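Local coordinates for protein Cog5 (Kluyveromyces lactis, PDB 4U6U) that pairs with Cog7 within the conserved oligomeric Golgi complex, a multisubunit tether that probably captures transport vesicles before they fuse with Golgi membranes, at residues Asp117-Leu122 and Leu154-Gln159; Glu184-Ile189 and Gln223-Val228; Met50-Asp55 and Gln104-Tyr109; Thr112-Asp117 and Thr133-Leu138; Leu38-Met43 and Ile77-Asn82. The protein carries 7 engineered substitutions. All coordinates share one frame; numbering follows the deposited sequence.

Overall arrangement
Contact 5 comes first along the chain. It closes the hairpin between helix 11-47 and helix 61-81. Contact 3 opens inside that loop and closes beyond it, so the two cross; it lays the linker 50-55 on helix 92-118. Contact 4 follows in series and joins helix 92-118 to helix 128-141. Contact 1 crosses contact 4, with which it shares Asp-117, and ties the end of helix 92-118 to helix 143-167. Contact 2 closes last, between helices 175-192 and 220-241, and touches contact 1. None nests inside another. Helix 92-118 serves contacts 1, 3 and 4. Contacts 2 and 5 lie about 44 Å apart, centre to centre, in an elongated all-helical chain.

Contact 1 of 5, residues Asp117-Leu122 and Leu154-Gln159; sequences DCLNNL and LSSKIQ
Lys-157 reaches from its helix to two oxygens at and just beyond the end of helix 92-118. Its NZ gives a hydrogen bond to the backbone Cys-118 O at 3.0 Å. The amine sits above that carbonyl plane, 37° out of it. A second bond runs from Lys-157 NZ to Asn-121 OD1 at 3.1 Å and lies nearly along the side-chain C=O axis. The two side chains slide past each other in opposite directions. The lysine chain bends at its last two torsions, and chi4 of 44° sets NZ. Nearby, Leu-119 CD1 rests 3.6 Å from Ser-156 OG, and Leu-119 CD2 lies 4.1 Å from Lys-157 CG. Asn-121, which has positive phi, follows the helix end and closes a type I turn begun at Cys-118. Its ND2 is hydrogen-bonded to Asn-185 OD1, which probably sets the orientation of the amide, and its OD1 has a weak bond to Ser-188 OG. An alanine in place of Lys-157 would probably leave Cys-118 O and Asn-121 OD1 without this shared donor. Helix 175-192 covers Lys-157 through Asn-185, Ser-188 and Ile-189. The contact thus sits where helices 92-118, 143-167 and 175-192 converge.

Contact 2 of 5, residues Glu184-Ile189 and Gln223-Val228; sequences ENRNSI and QFWSKV
Phe-224 has CG anti to its backbone N (chi1 168°), and its ring meets helix 184-189. Arg-186 bends at chi2 (77°), which carries CD to Trp-225, 3.4 Å from NE1. Ile-189 CD1 lies 3.3 Å from Phe-224 CD1 and also nears CB and CG of that residue. At the far end of the ring, Phe-224 CZ is 4.1 Å from Asn-185 CB. Phe-224 CE2 meets Arg-186 CA at 4.0 Å. Arg-186 and Trp-225 cross at about a right angle, with Arg-186 CB 3.4 Å from Trp-225 CZ2. Arg-186 NE has its salt bridge with Glu-277. An alanine at Phe-224 would probably open a gap between the helices, with Ile-189 CD1 losing the ring and keeping only CB of this residue, and Asn-185 CB and Arg-186 CA losing their ring contacts. Trp-225 also touches Tyr-280 of helix 277-284. The two segments run roughly antiparallel, axes 11.1 Å apart. This is buried antiparallel helix packing, consistent with the elongated helical-bundle fold of CATCHR-family tethering subunits.

Contact 3 of 5, residues Met50-Asp55 and Gln104-Tyr109; sequences MPLETD and QELLRY
Glu-105 brings OE1 up to the linker, 3.4 Å from Leu-52 CD2 and beside the Thr-54 methyl CG2. Its CG is anti to the backbone N (chi1 -171°), and the chain then bends at chi2. Leu-52 and Glu-105 slide past each other in opposite directions, whereas Thr-54 crosses the glutamate at about a right angle. One residue on, Leu-106 CD2 meets Leu-52 CD2 at 3.8 Å. These two leucines also cross at about a right angle. Tyr-109 ends the run. Its CB lies 4.1 Å from Leu-52 CD2, and its CE1 is 3.4 Å from the backbone Glu-53 O. Asp-55 N stands at the ring edge, near its plane, 3.7 Å from Tyr-109 CD1. The side chain of Asp-55 is poorly ordered, but its OD1 is hydrogen-bonded to Thr-112 OG1. The linker after helix 11-47 is thus laid on helix 92-118. Leu-52 also touches Cys-64 of helix 61-81, and Leu-106 packs on Ile-68 of that helix and on Leu-141 of helix 128-141.

Contact 4 of 5, residues Thr112-Asp117 and Thr133-Leu138; sequences TNLTRD and TLIKAL
Leu-114 is the bump of this contact. It enters the hollow lined by Leu-134, Ile-135 and Leu-138 on the facing helix. CG stands anti to the backbone N (chi1 174°), and the two methyls beyond it fork to different partners. Leu-114 CD1 presses on Leu-134 CB at 3.6 Å and comes within 4.5 Å of Ile-135 CG1. The other branch, Leu-114 CD2, meets Leu-138 CD2 at 4.1 Å. Leu-134 fills in from its own side. It slides past Leu-114 in the opposite direction, and the CB atoms of Leu-114 and Leu-134 approach to 4.1 Å. Beyond it, Leu-134 CD2 lies 4.3 Å from Asp-117 OD2. The segments run roughly antiparallel, with axes 10.1 Å apart and a signed crossing angle of -149°. Helix 143-167 adds to the same core: Leu-114 touches Thr-149, and Leu-138 touches Leu-146. Leu-138 also packs on Leu-107 and Leu-110 of helix 92-118. Asp-117 forms salt bridges with Arg-130 and Lys-123, which would balance its buried charge. Between the segments themselves, the leucines and Ile-135 supply the apolar packing. The joint therefore rests on side-chain fit and on the burial of hydrocarbon.

Contact 5 of 5, residues Leu38-Met43 and Ile77-Asn82; sequences LIYVHM and INIAAN. Engineered in segment 77-82: Ala-80 (natural residue Glu), Ala-81 (natural residue Gln).
Tyr-40 and Asn-78 bring two flat groups together, the phenol ring and the amide, with planes 50° apart. Asn-78 ND2 lies at the ring edge, in its plane, 4.0 Å from Tyr-40 CD1. It also sits 3.5 Å from Tyr-40 CB. Ile-79 reaches the ring obliquely, with CG2 3.9 Å from Tyr-40 CE1. Asn-78 has CG anti to the backbone N (chi1 -171°), and its amide carries ND2 to the Tyr-40 backbone. Asn-78 ND2 and Tyr-40 N are 3.4 Å apart, but both are donors and do not bond. A weak hydrogen bond joins Asn-78 ND2 to Ser-36 O, one turn earlier on the same helix as Tyr-40. Met-43 comes from the other direction along that helix, its methyl CE 3.8 Å from Asn-78 CB and 3.7 Å from Asn-78 ND2. The phenol OH of Tyr-40 is hydrogen-bonded to Glu-95, and the Tyr-40 side chain also touches Cys-94 and Val-99 of helix 92-118. Leu-38 and His-42 pack on Lys-40 of the Cog7 chain, and Val-41 on Leu-36 of Cog7. The two segments run antiparallel at 168°, axes 10.5 Å apart. This is a helical hairpin, and its first helix carries part of the Cog7 interface.

Contact 1 of 5, residues Asp117-Leu122 and Leu154-Gln159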
# COMPACT_ATOMS: atom_id res chain seq x y z
N ASP B 117 8.57 -8.94 12.13
CA ASP B 117 9.43 -9.90 11.47
C ASP B 117 10.79 -9.27 11.12
O ASP B 117 11.75 -9.97 10.84
CB ASP B 117 8.73 -10.48 10.23
CG ASP B 117 7.72 -11.57 10.58
OD1 ASP B 117 7.51 -11.84 11.79
OD2 ASP B 117 7.13 -12.16 9.65
N CYS B 118 10.88 -7.95 11.16
CA CYS B 118 12.14 -7.30 10.84
C CYS B 118 13.00 -6.99 12.06
O CYS B 118 14.23 -7.01 12.00
CB CYS B 118 11.89 -6.00 10.08
SG CYS B 118 11.62 -6.24 8.35
N LEU B 119 12.35 -6.70 13.18
CA LEU B 119 13.06 -6.32 14.39
C LEU B 119 13.56 -7.56 15.13
O LEU B 119 14.25 -7.44 16.15
CB LEU B 119 12.16 -5.49 15.32
CG LEU B 119 11.55 -4.20 14.74
CD1 LEU B 119 10.64 -3.55 15.77
CD2 LEU B 119 12.58 -3.21 14.19
N ASN B 120 13.23 -8.74 14.62
CA ASN B 120 13.68 -9.97 15.25
C ASN B 120 15.08 -10.39 14.82
O ASN B 120 15.63 -11.36 15.34
CB ASN B 120 12.68 -11.11 14.97
CG ASN B 120 12.96 -12.34 15.82
OD1 ASN B 120 12.81 -13.47 15.37
ND2 ASN B 120 13.35 -12.13 17.07
N ASN B 121 15.67 -9.65 13.88
CA ASN B 121 17.02 -9.93 13.36
C ASN B 121 17.27 -11.36 12.88
O ASN B 121 18.02 -11.56 11.93
CB ASN B 121 18.09 -9.60 14.42
CG ASN B 121 18.50 -8.14 14.42
OD1 ASN B 121 17.92 -7.31 13.71
ND2 ASN B 121 19.51 -7.81 15.22
N LEU B 122 16.63 -12.33 13.54
CA LEU B 122 16.71 -13.75 13.17
C LEU B 122 15.93 -14.00 11.89
O LEU B 122 16.49 -14.46 10.90
CB LEU B 122 16.15 -14.65 14.28
CG LEU B 122 17.03 -15.13 15.43
CD1 LEU B 122 17.29 -14.02 16.46
CD2 LEU B 122 16.40 -16.35 16.08
N LEU B 154 13.10 1.24 10.75
CA LEU B 154 14.43 1.83 10.73
C LEU B 154 14.65 2.64 12.01
O LEU B 154 15.66 2.47 12.70
CB LEU B 154 14.61 2.71 9.50
CG LEU B 154 15.97 3.39 9.31
CD1 LEU B 154 17.07 2.36 9.22
CD2 LEU B 154 15.98 4.28 8.09
N SER B 155 13.68 3.49 12.32
CA SER B 155 13.74 4.34 13.50
C SER B 155 13.86 3.50 14.79
O SER B 155 14.41 3.95 15.79
CB SER B 155 12.52 5.25 13.54
OG SER B 155 12.73 6.34 14.42
N SER B 156 13.36 2.28 14.75
CA SER B 156 13.39 1.42 15.92
C SER B 156 14.77 0.83 16.11
O SER B 156 15.27 0.72 17.23
CB SER B 156 12.34 0.30 15.80
OG SER B 156 12.31 -0.55 16.93
N LYS B 157 15.40 0.43 15.01
CA LYS B 157 16.73 -0.15 15.10
C LYS B 157 17.75 0.91 15.55
O LYS B 157 18.57 0.63 16.43
CB LYS B 157 17.16 -0.78 13.77
CG LYS B 157 16.39 -2.05 13.41
CD LYS B 157 16.78 -2.58 12.01
CE LYS B 157 17.16 -4.06 12.02
NZ LYS B 157 16.24 -4.92 12.83
N ILE B 158 17.69 2.11 14.98
CA ILE B 158 18.58 3.19 15.41
C ILE B 158 18.40 3.43 16.91
O ILE B 158 19.38 3.55 17.64
CB ILE B 158 18.39 4.53 14.59
CG1 ILE B 158 17.22 5.38 15.08
CG2 ILE B 158 18.24 4.24 13.10
CD1 ILE B 158 16.88 6.55 14.16
N GLN B 159 17.15 3.44 17.39
CA GLN B 159 16.87 3.69 18.79
C GLN B 159 17.48 2.61 19.70
O GLN B 159 18.10 2.94 20.70
CB GLN B 159 15.36 3.77 19.02
CG GLN B 159 14.95 4.59 20.24
CD GLN B 159 14.14 3.78 21.23
OE1 GLN B 159 14.67 2.94 21.95
NE2 GLN B 159 12.83 4.03 21.26

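Contact 2 of 5, residues Glu184-Ile189 and Gln223-Val228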
# COMPACT_ATOMS: atom_id res chain seq x y z
N GLU B 184 25.54 -5.78 14.47
CA GLU B 184 24.46 -6.77 14.34
C GLU B 184 23.27 -6.21 13.57
O GLU B 184 22.78 -6.82 12.62
CB GLU B 184 23.99 -7.22 15.72
CG GLU B 184 24.99 -8.05 16.49
CD GLU B 184 24.71 -9.52 16.34
OE1 GLU B 184 25.58 -10.34 16.71
OE2 GLU B 184 23.61 -9.85 15.85
N ASN B 185 22.82 -5.03 14.01
CA ASN B 185 21.71 -4.32 13.39
C ASN B 185 22.12 -3.76 12.03
O ASN B 185 21.35 -3.84 11.06
CB ASN B 185 21.21 -3.18 14.30
CG ASN B 185 20.24 -3.66 15.38
OD1 ASN B 185 20.03 -4.85 15.57
ND2 ASN B 185 19.66 -2.71 16.10
N ARG B 186 23.33 -3.19 11.97
CA ARG B 186 23.92 -2.65 10.74
C ARG B 186 23.83 -3.66 9.61
O ARG B 186 23.50 -3.31 8.47
CB ARG B 186 25.38 -2.26 10.98
CG ARG B 186 26.38 -2.56 9.86
CD ARG B 186 26.26 -1.55 8.71
NE ARG B 186 27.39 -1.60 7.77
CZ ARG B 186 27.68 -2.63 6.97
NH1 ARG B 186 26.92 -3.73 6.96
NH2 ARG B 186 28.73 -2.56 6.16
N ASN B 187 24.15 -4.91 9.94
CA ASN B 187 24.04 -6.03 9.01
C ASN B 187 22.59 -6.34 8.64
O ASN B 187 22.29 -6.61 7.47
CB ASN B 187 24.71 -7.27 9.59
CG ASN B 187 26.22 -7.24 9.43
OD1 ASN B 187 26.75 -6.47 8.62
ND2 ASN B 187 26.92 -8.08 10.18
N SER B 188 21.69 -6.30 9.63
CA SER B 188 20.27 -6.56 9.40
C SER B 188 19.71 -5.54 8.42
O SER B 188 18.82 -5.84 7.64
CB SER B 188 19.48 -6.50 10.71
OG SER B 188 19.28 -7.79 11.25
N ILE B 189 20.25 -4.33 8.49
CA ILE B 189 19.85 -3.25 7.60
C ILE B 189 20.48 -3.44 6.22
O ILE B 189 19.87 -3.12 5.19
CB ILE B 189 20.24 -1.88 8.20
CG1 ILE B 189 19.38 -1.64 9.44
CG2 ILE B 189 20.05 -0.75 7.20
CD1 ILE B 189 19.51 -0.27 9.98
N GLN B 223 21.54 6.51 6.72
CA GLN B 223 20.70 7.20 7.67
C GLN B 223 20.75 6.50 9.01
O GLN B 223 20.64 7.15 10.05
CB GLN B 223 19.27 7.32 7.18
CG GLN B 223 18.95 8.75 6.85
CD GLN B 223 18.17 9.46 7.94
OE1 GLN B 223 17.63 8.83 8.84
NE2 GLN B 223 18.10 10.79 7.86
N PHE B 224 20.95 5.19 8.99
CA PHE B 224 21.10 4.45 10.25
C PHE B 224 22.28 4.96 11.09
O PHE B 224 22.09 5.45 12.20
CB PHE B 224 21.24 2.96 9.96
CG PHE B 224 21.69 2.16 11.16
CD1 PHE B 224 20.79 1.82 12.16
CD2 PHE B 224 23.01 1.73 11.27
CE1 PHE B 224 21.20 1.06 13.26
CE2 PHE B 224 23.43 0.98 12.35
CZ PHE B 224 22.52 0.64 13.35
N TRP B 225 23.49 4.86 10.55
CA TRP B 225 24.66 5.32 11.29
C TRP B 225 24.55 6.78 11.66
O TRP B 225 24.77 7.14 12.81
CB TRP B 225 25.93 5.10 10.48
CG TRP B 225 26.35 3.68 10.43
CD1 TRP B 225 26.64 2.96 9.32
CD2 TRP B 225 26.54 2.79 11.54
NE1 TRP B 225 26.99 1.68 9.65
CE2 TRP B 225 26.94 1.55 11.02
CE3 TRP B 225 26.41 2.93 12.93
CZ2 TRP B 225 27.21 0.45 11.83
CZ3 TRP B 225 26.69 1.84 13.74
CH2 TRP B 225 27.08 0.61 13.18
N SER B 226 24.20 7.61 10.69
CA SER B 226 24.09 9.04 10.93
C SER B 226 23.25 9.33 12.16
O SER B 226 23.65 10.12 13.01
CB SER B 226 23.50 9.77 9.73
OG SER B 226 23.37 11.15 10.02
N LYS B 227 22.09 8.71 12.25
CA LYS B 227 21.21 8.93 13.39
C LYS B 227 21.74 8.32 14.70
O LYS B 227 21.67 8.99 15.74
CB LYS B 227 19.80 8.42 13.10
CG LYS B 227 19.04 9.33 12.15
CD LYS B 227 18.47 10.54 12.86
CE LYS B 227 18.09 11.62 11.85
NZ LYS B 227 17.12 12.61 12.42
N VAL B 228 22.27 7.09 14.70
CA VAL B 228 22.74 6.54 15.98
C VAL B 228 23.99 7.29 16.41
O VAL B 228 24.23 7.49 17.60
CB VAL B 228 23.09 5.01 15.98
CG1 VAL B 228 22.25 4.26 14.97
CG2 VAL B 228 24.58 4.76 15.74

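Contact 3 of 5, residues Met50-Asp55 and Gln104-Tyr109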
# COMPACT_ATOMS: atom_id res chain seq x y z
N MET B 50 -14.51 -13.23 3.97
CA MET B 50 -13.15 -13.60 4.35
C MET B 50 -12.73 -12.88 5.62
O MET B 50 -12.32 -11.71 5.58
CB MET B 50 -12.16 -13.28 3.23
CG MET B 50 -12.18 -14.29 2.11
SD MET B 50 -11.14 -13.80 0.74
CE MET B 50 -11.92 -12.25 0.29
N PRO B 51 -12.83 -13.58 6.76
CA PRO B 51 -12.43 -13.04 8.06
C PRO B 51 -10.93 -13.18 8.17
O PRO B 51 -10.31 -13.75 7.26
CB PRO B 51 -13.17 -13.93 9.07
CG PRO B 51 -13.71 -15.12 8.25
CD PRO B 51 -13.17 -15.01 6.86
N LEU B 52 -10.33 -12.69 9.24
CA LEU B 52 -8.91 -12.87 9.33
C LEU B 52 -8.50 -13.64 10.59
O LEU B 52 -9.25 -14.46 11.14
CB LEU B 52 -8.23 -11.49 9.27
CG LEU B 52 -6.82 -11.34 8.68
CD1 LEU B 52 -6.67 -12.14 7.39
CD2 LEU B 52 -6.51 -9.86 8.45
N GLU B 53 -7.28 -13.38 11.00
CA GLU B 53 -6.73 -13.81 12.26
C GLU B 53 -5.70 -12.70 12.44
O GLU B 53 -4.69 -12.68 11.74
CB GLU B 53 -6.15 -15.23 12.16
CG GLU B 53 -5.79 -15.95 13.47
CD GLU B 53 -6.91 -16.74 14.09
OE1 GLU B 53 -6.69 -17.30 15.19
OE2 GLU B 53 -8.00 -16.83 13.46
N THR B 54 -5.97 -11.76 13.34
CA THR B 54 -5.12 -10.57 13.47
C THR B 54 -3.95 -10.74 14.44
O THR B 54 -4.12 -11.24 15.56
CB THR B 54 -5.94 -9.34 13.91
OG1 THR B 54 -6.52 -9.58 15.20
CG2 THR B 54 -7.04 -9.04 12.92
N ASP B 55 -2.77 -10.31 14.00
CA ASP B 55 -1.53 -10.29 14.79
C ASP B 55 -1.23 -11.64 15.43
O ASP B 55 -0.81 -11.74 16.58
CB ASP B 55 -1.59 -9.19 15.85
CG ASP B 55 -1.45 -7.81 15.24
OD1 ASP B 55 -0.95 -7.71 14.10
OD2 ASP B 55 -1.84 -6.82 15.90
N GLN B 104 -8.03 -0.97 6.12
CA GLN B 104 -7.25 -0.55 7.27
C GLN B 104 -6.94 -1.65 8.28
O GLN B 104 -5.86 -1.67 8.86
CB GLN B 104 -7.96 0.59 7.96
CG GLN B 104 -7.38 1.94 7.65
CD GLN B 104 -8.08 3.02 8.42
OE1 GLN B 104 -9.28 2.93 8.67
NE2 GLN B 104 -7.32 4.03 8.87
N GLU B 105 -7.87 -2.57 8.50
CA GLU B 105 -7.56 -3.72 9.34
C GLU B 105 -6.45 -4.59 8.71
O GLU B 105 -5.58 -5.13 9.41
CB GLU B 105 -8.82 -4.55 9.61
CG GLU B 105 -8.61 -5.63 10.67
CD GLU B 105 -9.29 -6.94 10.33
OE1 GLU B 105 -8.63 -8.00 10.42
OE2 GLU B 105 -10.49 -6.91 9.98
N LEU B 106 -6.50 -4.73 7.39
CA LEU B 106 -5.51 -5.51 6.64
C LEU B 106 -4.14 -4.85 6.71
O LEU B 106 -3.12 -5.52 6.86
CB LEU B 106 -5.94 -5.67 5.18
CG LEU B 106 -5.51 -6.90 4.38
CD1 LEU B 106 -4.05 -6.84 4.00
CD2 LEU B 106 -5.80 -8.17 5.15
N LEU B 107 -4.14 -3.52 6.56
CA LEU B 107 -2.94 -2.70 6.65
C LEU B 107 -2.26 -2.88 8.00
O LEU B 107 -1.04 -3.07 8.10
CB LEU B 107 -3.30 -1.22 6.46
CG LEU B 107 -3.16 -0.52 5.11
CD1 LEU B 107 -1.74 -0.62 4.62
CD2 LEU B 107 -4.10 -1.12 4.08
N ARG B 108 -3.08 -2.83 9.05
CA ARG B 108 -2.61 -3.01 10.40
C ARG B 108 -1.95 -4.38 10.43
O ARG B 108 -0.79 -4.50 10.80
CB ARG B 108 -3.78 -2.92 11.40
CG ARG B 108 -3.42 -2.60 12.84
CD ARG B 108 -4.66 -2.66 13.75
NE ARG B 108 -5.85 -2.05 13.14
CZ ARG B 108 -6.95 -2.73 12.80
NH1 ARG B 108 -7.01 -4.05 12.99
NH2 ARG B 108 -7.98 -2.10 12.24
N TYR B 109 -2.67 -5.40 9.95
CA TYR B 109 -2.15 -6.76 9.95
C TYR B 109 -0.79 -6.88 9.26
O TYR B 109 0.10 -7.56 9.76
CB TYR B 109 -3.11 -7.73 9.27
CG TYR B 109 -2.52 -9.13 9.20
CD1 TYR B 109 -2.56 -9.96 10.30
CD2 TYR B 109 -1.88 -9.58 8.05
CE1 TYR B 109 -2.01 -11.23 10.26
CE2 TYR B 109 -1.32 -10.85 8.00
CZ TYR B 109 -1.39 -11.67 9.11
OH TYR B 109 -0.84 -12.94 9.09

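Contact 4 of 5, residues Thr112-Asp117 and Thr133-Leu138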
# COMPACT_ATOMS: atom_id res chain seq x y z
N THR B 112 2.23 -4.51 11.04
CA THR B 112 2.66 -5.00 12.34
C THR B 112 3.34 -6.36 12.18
O THR B 112 4.24 -6.69 12.94
CB THR B 112 1.50 -5.12 13.36
OG1 THR B 112 0.64 -6.19 12.98
CG2 THR B 112 0.71 -3.81 13.46
N ASN B 113 2.92 -7.15 11.20
CA ASN B 113 3.59 -8.43 10.98
C ASN B 113 4.96 -8.26 10.32
O ASN B 113 5.87 -9.05 10.54
CB ASN B 113 2.71 -9.36 10.14
CG ASN B 113 2.34 -10.64 10.89
OD1 ASN B 113 3.07 -11.63 10.83
ND2 ASN B 113 1.21 -10.61 11.59
N LEU B 114 5.09 -7.24 9.48
CA LEU B 114 6.36 -6.95 8.82
C LEU B 114 7.35 -6.29 9.80
O LEU B 114 8.54 -6.60 9.80
CB LEU B 114 6.15 -6.05 7.60
CG LEU B 114 7.41 -5.55 6.90
CD1 LEU B 114 8.21 -6.72 6.34
CD2 LEU B 114 7.07 -4.56 5.79
N THR B 115 6.85 -5.36 10.61
CA THR B 115 7.72 -4.69 11.57
C THR B 115 8.30 -5.73 12.53
O THR B 115 9.52 -5.80 12.72
CB THR B 115 6.96 -3.56 12.38
OG1 THR B 115 5.68 -4.04 12.83
CG2 THR B 115 6.73 -2.32 11.54
N ARG B 116 7.43 -6.56 13.08
CA ARG B 116 7.79 -7.62 14.01
C ARG B 116 8.77 -8.61 13.40
O ARG B 116 9.71 -9.05 14.07
CB ARG B 116 6.52 -8.31 14.51
CG ARG B 116 6.71 -9.41 15.52
CD ARG B 116 5.37 -9.69 16.15
NE ARG B 116 4.42 -10.30 15.23
CZ ARG B 116 3.12 -10.03 15.25
NH1 ARG B 116 2.63 -9.17 16.14
NH2 ARG B 116 2.30 -10.61 14.38
N ASP B 117 8.57 -8.94 12.13
CA ASP B 117 9.43 -9.90 11.47
C ASP B 117 10.79 -9.27 11.12
O ASP B 117 11.75 -9.97 10.84
CB ASP B 117 8.73 -10.48 10.23
CG ASP B 117 7.72 -11.57 10.58
OD1 ASP B 117 7.51 -11.84 11.79
OD2 ASP B 117 7.13 -12.16 9.65
N THR B 133 7.69 -11.23 0.71
CA THR B 133 6.26 -11.33 0.41
C THR B 133 5.51 -10.18 1.10
O THR B 133 4.64 -9.55 0.50
CB THR B 133 5.65 -12.70 0.86
OG1 THR B 133 6.48 -13.77 0.40
CG2 THR B 133 4.23 -12.88 0.33
N LEU B 134 5.87 -9.91 2.36
CA LEU B 134 5.28 -8.80 3.10
C LEU B 134 5.53 -7.45 2.42
O LEU B 134 4.62 -6.63 2.30
CB LEU B 134 5.81 -8.77 4.53
CG LEU B 134 5.07 -9.60 5.59
CD1 LEU B 134 3.59 -9.67 5.26
CD2 LEU B 134 5.68 -10.98 5.77
N ILE B 135 6.77 -7.22 1.97
CA ILE B 135 7.11 -5.97 1.29
C ILE B 135 6.26 -5.75 0.04
O ILE B 135 5.61 -4.71 -0.08
CB ILE B 135 8.61 -5.91 0.88
CG1 ILE B 135 9.50 -5.84 2.13
CG2 ILE B 135 8.87 -4.69 -0.01
CD1 ILE B 135 10.98 -5.69 1.83
N LYS B 136 6.27 -6.73 -0.85
CA LYS B 136 5.54 -6.64 -2.12
C LYS B 136 4.06 -6.41 -1.82
O LYS B 136 3.42 -5.51 -2.40
CB LYS B 136 5.74 -7.91 -2.98
CG LYS B 136 7.19 -8.13 -3.46
CD LYS B 136 7.28 -9.05 -4.68
CE LYS B 136 8.74 -9.22 -5.13
NZ LYS B 136 8.90 -9.92 -6.43
N ALA B 137 3.54 -7.19 -0.89
CA ALA B 137 2.13 -7.14 -0.54
C ALA B 137 1.70 -5.75 -0.09
O ALA B 137 0.81 -5.13 -0.69
CB ALA B 137 1.83 -8.17 0.56
N LEU B 138 2.40 -5.24 0.92
CA LEU B 138 2.08 -3.96 1.53
C LEU B 138 2.20 -2.80 0.53
O LEU B 138 1.36 -1.90 0.53
CB LEU B 138 3.00 -3.72 2.73
CG LEU B 138 2.70 -2.53 3.65
CD1 LEU B 138 1.24 -2.52 4.06
CD2 LEU B 138 3.60 -2.60 4.86

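Contact 5 of 5, residues Leu38-Met43 and Ile77-Asn82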
# COMPACT_ATOMS: atom_id res chain seq x y z
N LEU B 38 -22.96 -4.16 -10.04
CA LEU B 38 -23.33 -5.49 -9.62
C LEU B 38 -22.08 -6.30 -9.26
O LEU B 38 -21.95 -6.78 -8.14
CB LEU B 38 -24.13 -6.18 -10.72
CG LEU B 38 -25.46 -6.77 -10.27
CD1 LEU B 38 -25.52 -8.22 -10.67
CD2 LEU B 38 -25.65 -6.62 -8.77
N ILE B 39 -21.15 -6.39 -10.20
CA ILE B 39 -19.89 -7.06 -9.98
C ILE B 39 -19.19 -6.51 -8.73
O ILE B 39 -18.67 -7.29 -7.92
CB ILE B 39 -18.96 -6.91 -11.20
CG1 ILE B 39 -19.65 -7.40 -12.48
CG2 ILE B 39 -17.68 -7.68 -11.01
CD1 ILE B 39 -18.74 -7.40 -13.73
N TYR B 40 -19.19 -5.19 -8.55
CA TYR B 40 -18.57 -4.56 -7.38
C TYR B 40 -19.15 -5.14 -6.09
O TYR B 40 -18.42 -5.66 -5.25
CB TYR B 40 -18.78 -3.05 -7.40
CG TYR B 40 -18.09 -2.26 -6.30
CD1 TYR B 40 -16.73 -1.99 -6.34
CD2 TYR B 40 -18.82 -1.76 -5.22
CE1 TYR B 40 -16.10 -1.25 -5.34
CE2 TYR B 40 -18.21 -1.03 -4.22
CZ TYR B 40 -16.85 -0.78 -4.28
OH TYR B 40 -16.24 -0.05 -3.27
N VAL B 41 -20.47 -5.05 -5.96
CA VAL B 41 -21.19 -5.61 -4.82
C VAL B 41 -20.89 -7.10 -4.54
O VAL B 41 -20.66 -7.50 -3.39
CB VAL B 41 -22.69 -5.40 -5.00
CG1 VAL B 41 -23.50 -6.48 -4.28
CG2 VAL B 41 -23.05 -4.00 -4.53
N HIS B 42 -20.90 -7.91 -5.58
CA HIS B 42 -20.60 -9.34 -5.43
C HIS B 42 -19.24 -9.51 -4.80
O HIS B 42 -18.99 -10.49 -4.10
CB HIS B 42 -20.62 -10.06 -6.78
CG HIS B 42 -21.94 -10.67 -7.11
ND1 HIS B 42 -22.80 -10.14 -8.05
CD2 HIS B 42 -22.55 -11.78 -6.63
CE1 HIS B 42 -23.87 -10.90 -8.14
NE2 HIS B 42 -23.75 -11.90 -7.28
N MET B 43 -18.36 -8.57 -5.10
CA MET B 43 -17.01 -8.58 -4.57
C MET B 43 -16.98 -8.16 -3.12
O MET B 43 -16.31 -8.78 -2.30
CB MET B 43 -16.14 -7.67 -5.42
CG MET B 43 -15.84 -8.28 -6.75
SD MET B 43 -14.25 -7.70 -7.31
CE MET B 43 -14.66 -5.99 -7.62
N ILE B 77 -9.28 -2.30 -9.46
CA ILE B 77 -9.37 -2.48 -10.91
C ILE B 77 -10.77 -2.17 -11.41
O ILE B 77 -10.94 -1.42 -12.37
CB ILE B 77 -9.03 -3.91 -11.36
CG1 ILE B 77 -7.58 -4.26 -11.07
CG2 ILE B 77 -9.29 -4.05 -12.84
CD1 ILE B 77 -7.24 -5.70 -11.32
N ASN B 78 -11.76 -2.80 -10.80
CA ASN B 78 -13.14 -2.56 -11.18
C ASN B 78 -13.52 -1.07 -11.16
O ASN B 78 -14.20 -0.61 -12.07
CB ASN B 78 -14.09 -3.37 -10.30
CG ASN B 78 -15.55 -3.34 -10.78
OD1 ASN B 78 -15.83 -2.99 -11.93
ND2 ASN B 78 -16.47 -3.75 -9.91
N ILE B 79 -13.08 -0.32 -10.14
CA ILE B 79 -13.40 1.12 -10.08
C ILE B 79 -12.67 1.94 -11.15
O ILE B 79 -13.15 3.00 -11.57
CB ILE B 79 -13.08 1.75 -8.69
CG1 ILE B 79 -11.58 1.69 -8.42
CG2 ILE B 79 -13.90 1.07 -7.60
CD1 ILE B 79 -11.01 2.87 -7.62
N ALA B 80 -11.52 1.46 -11.61
CA ALA B 80 -10.75 2.23 -12.57
C ALA B 80 -11.20 1.90 -13.98
O ALA B 80 -11.14 2.74 -14.88
CB ALA B 80 -9.27 1.96 -12.41
N ALA B 81 -11.69 0.67 -14.17
CA ALA B 81 -12.24 0.21 -15.44
C ALA B 81 -13.49 1.01 -15.84
O ALA B 81 -13.63 1.42 -16.99
CB ALA B 81 -12.55 -1.26 -15.35
N ASN B 82 -14.40 1.22 -14.89
CA ASN B 82 -15.45 2.22 -15.03
C ASN B 82 -15.28 3.28 -13.98
O ASN B 82 -15.78 3.13 -12.87
CB ASN B 82 -16.84 1.60 -14.91
CG ASN B 82 -17.41 1.17 -16.26
OD1 ASN B 82 -18.19 0.23 -16.33
ND2 ASN B 82 -17.07 1.91 -17.31